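Local coordinates for protein spermidine synthase (Corynebacterium glutamicum ATCC 13032, PDB 3GJY) that probably makes spermidine by transferring an aminopropyl group from decarboxylated S-adenosylmethionine to putrescine, on a Rossmann-like fold of the AdoMet-dependent methyltransferase type, at residues A104-F107 against A108-P112; D134-R137 against A138-K142; H85-A88 against S89-R92; Q64-F68 against E69-W73. One frame throughout, in Å; residues are numbered along the deposited sequence.

Interaction 1: A104-F107 against A108-P112; sequences ARYF and ADVYP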
# COMPACT_ATOMS: atom_id res chain seq x y z
N ALA A 104 -3.89 -3.58 -7.14
CA ALA A 104 -3.54 -4.81 -7.86
C ALA A 104 -3.91 -4.72 -9.34
O ALA A 104 -3.13 -5.09 -10.24
CB ALA A 104 -4.16 -6.06 -7.18
N ARG A 105 -5.12 -4.23 -9.58
CA ARG A 105 -5.65 -4.01 -10.94
C ARG A 105 -4.77 -3.02 -11.73
O ARG A 105 -4.50 -3.20 -12.93
CB ARG A 105 -7.09 -3.49 -10.78
CG ARG A 105 -7.80 -3.02 -12.06
CD ARG A 105 -9.21 -2.60 -11.67
NE ARG A 105 -10.00 -2.00 -12.75
CZ ARG A 105 -10.23 -0.70 -12.88
NH1 ARG A 105 -9.67 0.19 -12.07
NH2 ARG A 105 -11.06 -0.32 -13.83
N TYR A 106 -4.31 -1.98 -11.03
CA TYR A 106 -3.43 -0.99 -11.65
C TYR A 106 -2.10 -1.63 -12.09
O TYR A 106 -1.69 -1.51 -13.26
CB TYR A 106 -3.17 0.13 -10.62
CG TYR A 106 -2.20 1.15 -11.11
CD1 TYR A 106 -2.63 2.26 -11.86
CD2 TYR A 106 -0.84 1.03 -10.84
CE1 TYR A 106 -1.72 3.20 -12.32
CE2 TYR A 106 0.09 1.96 -11.33
CZ TYR A 106 -0.37 3.04 -12.08
OH TYR A 106 0.55 3.96 -12.54
N PHE A 107 -1.43 -2.31 -11.14
CA PHE A 107 -0.15 -2.91 -11.48
C PHE A 107 -0.28 -4.02 -12.50
O PHE A 107 0.62 -4.24 -13.31
CB PHE A 107 0.61 -3.41 -10.24
CG PHE A 107 1.19 -2.30 -9.42
CD1 PHE A 107 2.23 -1.55 -9.92
CD2 PHE A 107 0.62 -1.94 -8.22
CE1 PHE A 107 2.76 -0.48 -9.17
CE2 PHE A 107 1.13 -0.86 -7.47
CZ PHE A 107 2.20 -0.14 -7.96
N ALA A 108 -1.40 -4.73 -12.46
CA ALA A 108 -1.62 -5.79 -13.46
C ALA A 108 -1.69 -5.21 -14.89
O ALA A 108 -1.26 -5.86 -15.86
CB ALA A 108 -2.86 -6.58 -13.16
N ASP A 109 -2.20 -3.98 -15.01
CA ASP A 109 -2.26 -3.37 -16.34
C ASP A 109 -0.92 -2.75 -16.77
O ASP A 109 -0.49 -2.89 -17.93
CB ASP A 109 -3.36 -2.31 -16.40
CG ASP A 109 -3.66 -1.89 -17.83
OD1 ASP A 109 -4.16 -2.75 -18.59
OD2 ASP A 109 -3.38 -0.73 -18.18
N VAL A 110 -0.26 -2.07 -15.83
CA VAL A 110 1.04 -1.46 -16.11
C VAL A 110 2.09 -2.53 -16.46
O VAL A 110 2.91 -2.34 -17.38
CB VAL A 110 1.52 -0.64 -14.92
CG1 VAL A 110 2.97 -0.12 -15.12
CG2 VAL A 110 0.57 0.55 -14.74
N TYR A 111 2.02 -3.66 -15.75
CA TYR A 111 2.95 -4.76 -15.91
C TYR A 111 2.14 -5.99 -16.27
O TYR A 111 1.71 -6.75 -15.39
CB TYR A 111 3.72 -4.96 -14.60
CG TYR A 111 4.52 -3.75 -14.16
CD1 TYR A 111 5.58 -3.27 -14.95
CD2 TYR A 111 4.23 -3.11 -12.95
CE1 TYR A 111 6.34 -2.16 -14.58
CE2 TYR A 111 4.99 -1.98 -12.54
CZ TYR A 111 6.05 -1.52 -13.37
OH TYR A 111 6.81 -0.46 -12.95
N PRO A 112 1.87 -6.19 -17.57
CA PRO A 112 0.86 -7.20 -17.96
C PRO A 112 1.24 -8.65 -17.74
O PRO A 112 0.38 -9.53 -17.89
CB PRO A 112 0.61 -6.89 -19.45
CG PRO A 112 1.79 -6.11 -19.89
CD PRO A 112 2.29 -5.35 -18.71
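The Y106 ring receives V110 on one face: the methyl CG2 stands over it in a CH-pi contact, 4.0 Å from the ring centroid and 23° off the normal, shifted toward the rim on the CE2 side. F107 and Y111, also one helical turn apart, meet differently. Their side chains run side by side in the same direction, and F107 CD1 lies 3.8 Å from Y111 CE2, which sits at the edge of the phenylalanine ring near its plane. Faces are taken by sequence neighbours, with Y106 CD2 above the centre of the F107 ring and V110 CG1 above that of Y111. V110 thus serves two tyrosines: CG2, anti to its own carbonyl carbon, turns to Y106, while CG1, anti to the backbone N (chi1 173°), goes to Y111. Beneath the side chains, V110 N gives Y106 O a nearly straight bond of 3.0 Å, and A108 N binds A104 O at 2.8 Å. The last turn closes with Y111 N on F107 O, 2.9 Å apart, just where Y111 leaves helical geometry. This is the C-terminal part of helix 102-110, the crossover helix of a beta-alpha-beta unit between strands 92-96 and 115-120, and F107 packs on both. Both phenols bond outside the turn, Y106 to R79 and Y111 to D83, each on helix 69-85. The chemistry implies a helix end with two characters: apolar ring and methyl packing along its flank, and hydroxyls at the far ends of the tyrosines that tie it to the neighbouring helix.

Interaction 2: D134-R137 against A138-K142; sequences DIPR and APRVK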
# COMPACT_ATOMS: atom_id res chain seq x y z
N ASP A 134 -13.73 -5.05 -11.81
CA ASP A 134 -13.05 -4.92 -13.11
C ASP A 134 -11.57 -5.28 -13.00
O ASP A 134 -10.70 -4.58 -13.51
CB ASP A 134 -13.23 -3.49 -13.69
CG ASP A 134 -12.72 -3.37 -15.10
OD1 ASP A 134 -12.93 -4.31 -15.91
OD2 ASP A 134 -12.20 -2.29 -15.42
N ILE A 135 -11.33 -6.44 -12.41
CA ILE A 135 -9.99 -6.98 -12.27
C ILE A 135 -9.77 -8.10 -13.26
O ILE A 135 -10.72 -8.81 -13.64
CB ILE A 135 -9.72 -7.46 -10.82
CG1 ILE A 135 -10.68 -8.56 -10.37
CG2 ILE A 135 -9.79 -6.27 -9.86
CD1 ILE A 135 -10.31 -9.16 -8.97
N PRO A 136 -8.51 -8.28 -13.68
CA PRO A 136 -8.20 -9.38 -14.61
C PRO A 136 -8.21 -10.71 -13.86
O PRO A 136 -8.17 -10.73 -12.62
CB PRO A 136 -6.82 -9.02 -15.14
CG PRO A 136 -6.20 -8.23 -14.04
CD PRO A 136 -7.34 -7.43 -13.41
N ARG A 137 -8.24 -11.79 -14.62
CA ARG A 137 -8.31 -13.12 -14.00
C ARG A 137 -7.04 -13.49 -13.23
O ARG A 137 -5.94 -12.93 -13.49
CB ARG A 137 -8.58 -14.19 -15.07
CG ARG A 137 -7.43 -14.45 -16.01
CD ARG A 137 -7.81 -15.52 -17.00
NE ARG A 137 -6.66 -15.86 -17.83
CZ ARG A 137 -6.63 -16.93 -18.63
NH1 ARG A 137 -5.55 -17.20 -19.34
NH2 ARG A 137 -7.71 -17.70 -18.72
N ALA A 138 -7.19 -14.42 -12.30
CA ALA A 138 -6.02 -15.00 -11.65
C ALA A 138 -5.16 -15.73 -12.71
O ALA A 138 -5.73 -16.36 -13.61
CB ALA A 138 -6.45 -15.98 -10.56
N PRO A 139 -3.82 -15.67 -12.62
CA PRO A 139 -3.01 -15.14 -11.51
C PRO A 139 -2.63 -13.65 -11.67
O PRO A 139 -1.90 -13.12 -10.82
CB PRO A 139 -1.76 -16.01 -11.58
CG PRO A 139 -1.57 -16.24 -13.06
CD PRO A 139 -2.99 -16.46 -13.56
N ARG A 140 -3.12 -12.97 -12.70
CA ARG A 140 -2.77 -11.52 -12.86
C ARG A 140 -3.23 -10.76 -11.63
O ARG A 140 -2.49 -9.95 -11.09
CB ARG A 140 -3.32 -10.94 -14.16
CG ARG A 140 -2.63 -11.54 -15.37
CD ARG A 140 -3.20 -10.93 -16.63
NE ARG A 140 -2.88 -9.52 -16.68
CZ ARG A 140 -3.56 -8.60 -17.38
NH1 ARG A 140 -3.17 -7.33 -17.34
NH2 ARG A 140 -4.64 -8.94 -18.10
N VAL A 141 -4.47 -11.01 -11.22
CA VAL A 141 -4.95 -10.63 -9.88
C VAL A 141 -5.57 -11.87 -9.27
O VAL A 141 -6.49 -12.44 -9.84
CB VAL A 141 -5.96 -9.45 -9.88
CG1 VAL A 141 -6.50 -9.22 -8.43
CG2 VAL A 141 -5.28 -8.17 -10.39
N LYS A 142 -5.02 -12.30 -8.14
CA LYS A 142 -5.49 -13.48 -7.38
C LYS A 142 -5.82 -13.05 -5.98
O LYS A 142 -5.02 -12.33 -5.38
CB LYS A 142 -4.41 -14.56 -7.35
CG LYS A 142 -4.76 -15.86 -6.61
CD LYS A 142 -3.51 -16.81 -6.75
CE LYS A 142 -3.73 -18.19 -6.18
NZ LYS A 142 -2.48 -19.03 -6.36
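R137 O takes two weak backbone hydrogen bonds, from R140 N at 2.9 Å and from V141 N at 3.3 Å. The first, strongly bent (122° at the hydrogen), closes a type VIa beta turn from R137 to R140, with P139, preceded by a cis peptide bond, at its third position. The second is much straighter (162°) and forms the next link, i to i+4, to the same oxygen just as strand 141-145 begins. The next layer out is the arginine of the turn. R140 leaves the backbone with CG anti to its carbonyl carbon and then bends at chi3 (66°), which brings the guanidinium back over P136; P136 CB lies beneath one face, toward the rim, with NH2 3.7 Å away. The polar end of R140 is occupied elsewhere, since NH1 bonds to A108 O near the end of helix 102-110, so the guanidinium lies against the proline while its NH1 is held by the helix. Packing completes the contact on the inner side. P136 CD meets V141 CG2 at 3.7 Å, and I135 CD1 touches the other valine methyl, CG1, at 3.8 Å, the isoleucine and valine crossing at about a right angle. V141, the first residue of the strand, is therefore covered by two consecutive loop residues, one for each methyl. The turn links helix 123-132 to strand 141-145, an outermost strand of the mixed sheet, which pairs with strand 115-120 through R140 and K142. R130 of the preceding helix bonds to P136 O and V141 O, while I135, P136 and V141 lean on helix 102-110.

Interaction 3: H85-A88 against S89-R92; sequences HQDA and SKLR
From D87 O to K90 N the backbone turns tightly, closed by a 3.1 Å hydrogen bond and followed by a weak bond of 3.5 Å from L91 N to A88 O. The motif is an Asx turn superposed on a type I beta turn, both starting at D87, in the loop that joins helix 69-85 to strand 92-96 of the Rossmann-like sheet. D87 OD1 receives two donors from S89 on the same face of its carboxylate: the hydroxyl OG at 2.7 Å, on the syn side, and the backbone N at 3.0 Å. Both arrive out of the carboxylate plane, and the pair should fix the rotation of the acid. The serine hydroxyl reaches it because OG stands between the backbone N and the carbonyl carbon (chi1 71°). K90 folds across D87 at about a right angle; its CE lies 3.6 Å from D87 OD2, while NZ stays 4.7 Å from it, too far for a salt bridge, so any attraction is probably weak. On the inner side the L91 side chain packs on I82 of helix 69-85 and crosses Q86, whose amide nitrogen bonds to the backbone of D161. The other end of that amide, Q86 OE1, is buried without a polar partner and faces L91 CD1 at 3.8 Å.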
# COMPACT_ATOMS: atom_id res chain seq x y z
N HIS A 85 15.03 -1.47 -11.11
CA HIS A 85 15.73 -2.56 -10.43
C HIS A 85 15.23 -3.96 -10.66
O HIS A 85 15.94 -4.90 -10.32
CB HIS A 85 15.70 -2.31 -8.92
CG HIS A 85 16.30 -1.01 -8.53
ND1 HIS A 85 17.59 -0.64 -8.85
CD2 HIS A 85 15.76 0.04 -7.85
CE1 HIS A 85 17.84 0.56 -8.35
NE2 HIS A 85 16.75 1.00 -7.74
N GLN A 86 14.02 -4.12 -11.18
CA GLN A 86 13.42 -5.45 -11.22
C GLN A 86 12.99 -5.84 -12.62
O GLN A 86 12.97 -5.02 -13.53
CB GLN A 86 12.22 -5.54 -10.23
CG GLN A 86 12.72 -5.36 -8.78
CD GLN A 86 11.60 -5.36 -7.79
OE1 GLN A 86 10.61 -4.67 -7.99
NE2 GLN A 86 11.77 -6.09 -6.70
N ASP A 87 12.66 -7.11 -12.79
CA ASP A 87 12.27 -7.66 -14.08
C ASP A 87 10.74 -7.76 -14.10
O ASP A 87 10.13 -8.64 -13.47
CB ASP A 87 12.93 -9.03 -14.25
CG ASP A 87 12.64 -9.67 -15.60
OD1 ASP A 87 11.73 -9.17 -16.32
OD2 ASP A 87 13.32 -10.67 -15.91
N ALA A 88 10.11 -6.82 -14.82
CA ALA A 88 8.66 -6.76 -14.89
C ALA A 88 8.02 -8.02 -15.45
O ALA A 88 6.85 -8.30 -15.16
CB ALA A 88 8.22 -5.53 -15.72
N SER A 89 8.76 -8.74 -16.31
CA SER A 89 8.17 -9.91 -16.96
C SER A 89 7.95 -11.07 -16.00
O SER A 89 7.25 -12.04 -16.34
CB SER A 89 9.03 -10.35 -18.17
OG SER A 89 10.22 -10.91 -17.72
N LYS A 90 8.52 -10.98 -14.80
CA LYS A 90 8.35 -12.05 -13.82
C LYS A 90 7.98 -11.53 -12.42
O LYS A 90 8.13 -12.22 -11.39
CB LYS A 90 9.53 -13.00 -13.82
CG LYS A 90 10.85 -12.36 -13.57
CD LYS A 90 11.90 -13.43 -13.27
CE LYS A 90 13.23 -12.82 -12.97
NZ LYS A 90 14.17 -13.94 -12.63
N LEU A 91 7.42 -10.33 -12.42
CA LEU A 91 7.15 -9.62 -11.18
C LEU A 91 6.05 -10.28 -10.36
O LEU A 91 4.98 -10.62 -10.90
CB LEU A 91 6.78 -8.17 -11.55
CG LEU A 91 6.90 -7.19 -10.38
CD1 LEU A 91 8.36 -6.96 -10.05
CD2 LEU A 91 6.24 -5.87 -10.79
N ARG A 92 6.27 -10.40 -9.04
CA ARG A 92 5.30 -10.96 -8.08
C ARG A 92 5.07 -9.87 -7.04
O ARG A 92 5.98 -9.50 -6.30
CB ARG A 92 5.84 -12.22 -7.39
CG ARG A 92 6.20 -13.30 -8.35
CD ARG A 92 7.22 -14.28 -7.73
NE ARG A 92 8.45 -13.59 -7.39
CZ ARG A 92 9.47 -14.14 -6.72
NH1 ARG A 92 9.36 -15.41 -6.30
NH2 ARG A 92 10.54 -13.41 -6.41

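Interaction 4: Q64-F68 against E69-W73; sequences QALEF and EYMRW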
# COMPACT_ATOMS: atom_id res chain seq x y z
N GLN A 64 -5.76 2.16 -15.21
CA GLN A 64 -4.73 3.09 -14.73
C GLN A 64 -5.28 4.40 -14.16
O GLN A 64 -4.50 5.25 -13.71
CB GLN A 64 -3.68 3.32 -15.80
CG GLN A 64 -2.77 2.09 -15.96
CD GLN A 64 -1.62 2.35 -16.94
OE1 GLN A 64 -0.94 3.39 -16.86
NE2 GLN A 64 -1.38 1.39 -17.83
N ALA A 65 -6.61 4.57 -14.15
CA ALA A 65 -7.21 5.80 -13.61
C ALA A 65 -7.41 5.69 -12.11
O ALA A 65 -8.19 4.86 -11.64
CB ALA A 65 -8.55 6.09 -14.30
N LEU A 66 -6.66 6.52 -11.37
CA LEU A 66 -6.70 6.51 -9.90
C LEU A 66 -7.12 7.86 -9.36
O LEU A 66 -6.56 8.87 -9.81
CB LEU A 66 -5.31 6.18 -9.32
CG LEU A 66 -4.69 4.81 -9.73
CD1 LEU A 66 -3.22 4.74 -9.30
CD2 LEU A 66 -5.49 3.63 -9.18
N GLU A 67 -8.01 7.88 -8.38
CA GLU A 67 -8.47 9.14 -7.79
C GLU A 67 -7.99 9.40 -6.38
O GLU A 67 -7.94 10.54 -5.92
CB GLU A 67 -9.98 9.35 -7.94
CG GLU A 67 -10.29 9.77 -9.37
CD GLU A 67 -11.74 10.10 -9.64
OE1 GLU A 67 -12.50 10.42 -8.69
OE2 GLU A 67 -12.10 10.03 -10.84
N PHE A 68 -7.60 8.33 -5.70
CA PHE A 68 -7.04 8.41 -4.37
C PHE A 68 -5.59 8.82 -4.46
O PHE A 68 -4.80 8.13 -5.10
CB PHE A 68 -7.18 7.07 -3.62
CG PHE A 68 -8.54 6.88 -3.00
CD1 PHE A 68 -9.64 6.67 -3.81
CD2 PHE A 68 -8.72 7.01 -1.62
CE1 PHE A 68 -10.92 6.59 -3.26
CE2 PHE A 68 -10.00 6.91 -1.06
CZ PHE A 68 -11.10 6.67 -1.89
N GLU A 69 -5.24 9.95 -3.83
CA GLU A 69 -3.88 10.48 -3.94
C GLU A 69 -2.83 9.48 -3.50
O GLU A 69 -1.82 9.28 -4.17
CB GLU A 69 -3.72 11.79 -3.14
CG GLU A 69 -4.71 12.90 -3.58
CD GLU A 69 -4.45 13.44 -4.97
OE1 GLU A 69 -3.31 13.34 -5.46
OE2 GLU A 69 -5.40 13.97 -5.59
N TYR A 70 -3.05 8.83 -2.37
CA TYR A 70 -2.00 7.94 -1.87
C TYR A 70 -1.78 6.77 -2.82
O TYR A 70 -0.69 6.23 -2.86
CB TYR A 70 -2.31 7.41 -0.45
CG TYR A 70 -3.27 6.22 -0.41
CD1 TYR A 70 -2.80 4.90 -0.57
CD2 TYR A 70 -4.63 6.41 -0.16
CE1 TYR A 70 -3.66 3.81 -0.53
CE2 TYR A 70 -5.50 5.32 -0.09
CZ TYR A 70 -5.01 4.03 -0.30
OH TYR A 70 -5.86 2.96 -0.23
N MSE A 71 -2.81 6.36 -3.57
CA MSE A 71 -2.62 5.28 -4.59
C MSE A 71 -1.75 5.75 -5.72
O MSE A 71 -0.88 5.01 -6.20
CB MSE A 71 -3.98 4.81 -5.12
CG MSE A 71 -4.85 4.07 -4.12
SE MSE A 71 -6.36 3.26 -5.01
CE MSE A 71 -7.27 2.68 -3.43
N ARG A 72 -1.95 7.03 -6.12
CA ARG A 72 -1.06 7.62 -7.12
C ARG A 72 0.38 7.64 -6.61
O ARG A 72 1.33 7.42 -7.41
CB ARG A 72 -1.51 9.04 -7.43
CG ARG A 72 -2.90 9.09 -8.04
CD ARG A 72 -3.36 10.54 -8.21
NE ARG A 72 -2.62 11.24 -9.25
CZ ARG A 72 -3.02 11.30 -10.52
NH1 ARG A 72 -4.13 10.69 -10.94
NH2 ARG A 72 -2.29 11.97 -11.39
N TRP A 73 0.56 7.93 -5.32
CA TRP A 73 1.92 8.00 -4.75
C TRP A 73 2.59 6.64 -4.71
O TRP A 73 3.77 6.50 -5.05
CB TRP A 73 1.90 8.65 -3.37
CG TRP A 73 1.26 10.02 -3.37
CD1 TRP A 73 1.03 10.83 -4.45
CD2 TRP A 73 0.80 10.72 -2.24
NE1 TRP A 73 0.40 11.99 -4.06
CE2 TRP A 73 0.26 11.96 -2.69
CE3 TRP A 73 0.79 10.43 -0.86
CZ2 TRP A 73 -0.31 12.89 -1.82
CZ3 TRP A 73 0.22 11.40 0.02
CH2 TRP A 73 -0.30 12.60 -0.47
O HOH W 1 -6.35 12.53 -7.75
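F68 O is the hub of the first shell: R72 N donates to it at 3.2 Å, and M71 N adds a weak, bent bond of 3.1 Å. From the same turn of helix, R72 also reaches back along the loop and gives NH1 to L66 O, likewise at 3.2 Å. The oxygen lies in the guanidinium plane and the nitrogen in the carbonyl plane, an edge-on approach made possible by the bend of the arginine at chi3 (70°). The aliphatic part of R72 runs past L66, whose CB is 4.0 Å from R72 CG. Apolar contacts fill in around these bonds. F68 CB meets CG of the selenomethionine M71 at 3.8 Å, and F68 CD2 lies 3.9 Å from Y70 CE2, the two aromatic side chains pointing the same way. A water bridges the two sides, donating to E67 O and to E69 OE2, so the first helical residue is tied to the loop before it. Beyond this shell, E69 OE2 also accepts from G268 N and Y70 OH bonds to D166, while F68 leans on P54 and H57 of strand 53-59 and L66 on helix 102-110. The whole is the N-terminal start of helix 69-85. F68 stands at the N-cap position, and its carbonyl begins the i to i+4 bonding that W73 N to E69 O continues; the helix thus starts at the junction between the antiparallel N-terminal sheet and the Rossmann-like domain.

How the interactions relate
Interaction 1 is the buried member of the set and the one that each of the other three touches. Interaction 2 reaches it through the R105-D134 salt bridge, a guanidinium-to-carbonyl bond from R140 to A108 and some apolar packing. Interaction 3 does so by packing of A88 and L91 on Y111, and interaction 4 by both means, D109 bonding to Q64 while L66 meets Y106. Interactions 3 and 4 lie at the two ends of helix 69-85, their centres about 21 Å apart. Ring and methyl packing over helical bonds marks interaction 1; the surface turns have a cis-proline on weak backbone bonds (2) and a carboxylate taking two donors (3); partly buried interaction 4 joins helix-start bonds to an arginine-carbonyl link.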